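Local coordinates for protein TP_0956 (PDB 3U64) that serves as the T component, a tetratricopeptide-repeat lipoprotein, of a TRAP transporter in Treponema pallidum and probably works through protein-protein contacts, at the interface of chains A and B. Numbering follows the deposited sequence. Chains: chain A/B, Protein TP_0956.

The interface of chains A and B. Residues chain A 52, 76, 79, 105, 109, 112; chain B 38, 40, 43.
B:Leu43 enters a greasy patch that A:Leu52, A:Tyr76, A:Tyr79 and A:Leu109 form on three helices (41-61, 66-89 and 96-124) of a tetratricopeptide-repeat protein, the T component of a TRAP transporter. Two chains of one protein meet here without exact two-fold symmetry, and whether this assembly forms in the cell the structure alone does not show. A:Arg112 can be followed outward from CB, where CG is anti to the backbone N (chi1 179°). Arginine suits the place by its aliphatic shaft and planar, many-donor tip: CD lies over the centre of one face of the A:Tyr76 ring, while A:Leu52 CG backs the opposite face. The chain bends at chi3, bringing the guanidinium, one face of which rests on A:Leu109 CD2, to B:Glu38, a longer acid bent at chi2. NH1 gives a hydrogen bond to OE1 of B:Glu38 at 3.1 Å, and NH2 bonds to OE2 of B:Glu38 at 2.6 Å, forming a salt bridge. This end-on, two-nitrogen grip uses syn lone pairs but is skewed: the planes are 19° apart and both oxygens are tilted from the guanidinium plane. OE2 also accepts the backbone N of B:Asp40, which steadies the acid. A:Arg105, extended from CG to NE, spans to B:Asp40, just before helix 41-61; its NE donates a hydrogen bond, also a salt bridge, to the syn lone pair of B:Asp40 OD2 at 2.8 Å, in the guanidinium plane and fairly straight (162° at H). OD1 takes the backbone N of B:Leu43 at 2.9 Å, an N-cap role that suits a short acid. B:Leu43, with its forked tip, reaches two ways: CD1 lies 3.8 Å from A:Tyr76 CE2, at the ring edge, and also touches A:Leu109, whereas CD2 lies 4.0 Å from A:Tyr79 CE2.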
# COMPACT_ATOMS: atom_id res chain seq x y z
N LEU A 52 8.88 5.29 4.16
CA LEU A 52 10.03 4.69 4.83
C LEU A 52 11.13 4.43 3.79
O LEU A 52 12.30 4.75 4.00
CB LEU A 52 9.63 3.40 5.54
CG LEU A 52 9.21 3.42 7.01
CD1 LEU A 52 8.41 4.64 7.34
CD2 LEU A 52 8.40 2.17 7.34
N TYR A 76 10.97 4.09 11.25
CA TYR A 76 10.93 2.64 11.38
C TYR A 76 10.40 2.22 12.74
O TYR A 76 9.58 1.30 12.83
CB TYR A 76 12.30 2.01 11.11
CG TYR A 76 12.44 1.63 9.65
CD1 TYR A 76 13.14 2.44 8.76
CD2 TYR A 76 11.81 0.50 9.15
CE1 TYR A 76 13.24 2.12 7.42
CE2 TYR A 76 11.89 0.16 7.80
CZ TYR A 76 12.62 0.98 6.94
OH TYR A 76 12.71 0.67 5.60
N TYR A 79 6.58 3.11 12.94
CA TYR A 79 5.90 2.14 12.12
C TYR A 79 5.89 0.77 12.80
O TYR A 79 4.86 0.11 12.88
CB TYR A 79 6.55 2.02 10.75
CG TYR A 79 5.83 1.08 9.85
CD1 TYR A 79 4.70 1.49 9.16
CD2 TYR A 79 6.27 -0.24 9.69
CE1 TYR A 79 4.02 0.64 8.32
CE2 TYR A 79 5.60 -1.11 8.85
CZ TYR A 79 4.47 -0.66 8.17
OH TYR A 79 3.78 -1.52 7.33
N ARG A 105 9.06 -9.83 13.34
CA ARG A 105 9.14 -8.78 12.34
C ARG A 105 9.29 -7.38 12.98
O ARG A 105 10.12 -6.58 12.56
CB ARG A 105 7.91 -8.83 11.42
CG ARG A 105 7.99 -7.92 10.20
CD ARG A 105 6.71 -7.92 9.34
NE ARG A 105 6.72 -6.79 8.42
CZ ARG A 105 5.68 -6.04 8.09
NH1 ARG A 105 4.48 -6.30 8.60
NH2 ARG A 105 5.85 -5.03 7.26
N LEU A 109 12.50 -4.64 12.84
CA LEU A 109 12.26 -3.25 12.46
C LEU A 109 12.70 -2.26 13.56
O LEU A 109 13.28 -1.21 13.27
CB LEU A 109 10.80 -3.03 12.06
CG LEU A 109 10.35 -3.66 10.73
CD1 LEU A 109 8.96 -3.21 10.36
CD2 LEU A 109 11.29 -3.34 9.56
N ARG A 112 16.44 -2.14 13.23
CA ARG A 112 16.89 -1.41 12.04
C ARG A 112 16.73 0.08 12.31
O ARG A 112 17.62 0.87 11.99
CB ARG A 112 16.10 -1.83 10.79
CG ARG A 112 16.48 -1.08 9.49
CD ARG A 112 15.45 -1.28 8.38
NE ARG A 112 15.29 -2.69 8.04
CZ ARG A 112 14.52 -3.16 7.06
NH1 ARG A 112 13.82 -2.33 6.30
NH2 ARG A 112 14.45 -4.46 6.84
N GLU B 38 16.46 -5.51 0.74
CA GLU B 38 15.43 -5.61 1.76
C GLU B 38 15.30 -7.08 2.20
O GLU B 38 15.54 -8.00 1.40
CB GLU B 38 14.12 -5.05 1.18
CG GLU B 38 12.95 -4.91 2.14
CD GLU B 38 13.28 -4.13 3.38
OE1 GLU B 38 13.03 -2.91 3.40
OE2 GLU B 38 13.79 -4.73 4.33
N ASP B 40 12.44 -7.64 4.35
CA ASP B 40 11.02 -7.59 4.72
C ASP B 40 10.12 -7.52 3.49
O ASP B 40 9.94 -6.47 2.88
CB ASP B 40 10.76 -6.36 5.58
CG ASP B 40 9.39 -6.39 6.23
OD1 ASP B 40 8.38 -6.16 5.53
OD2 ASP B 40 9.32 -6.63 7.44
N LEU B 43 7.02 -4.85 3.36
CA LEU B 43 7.38 -3.46 3.07
C LEU B 43 7.56 -3.24 1.57
O LEU B 43 7.14 -2.23 1.02
CB LEU B 43 8.66 -3.04 3.80
CG LEU B 43 8.49 -2.70 5.28
CD1 LEU B 43 9.83 -2.51 5.96
CD2 LEU B 43 7.64 -1.46 5.41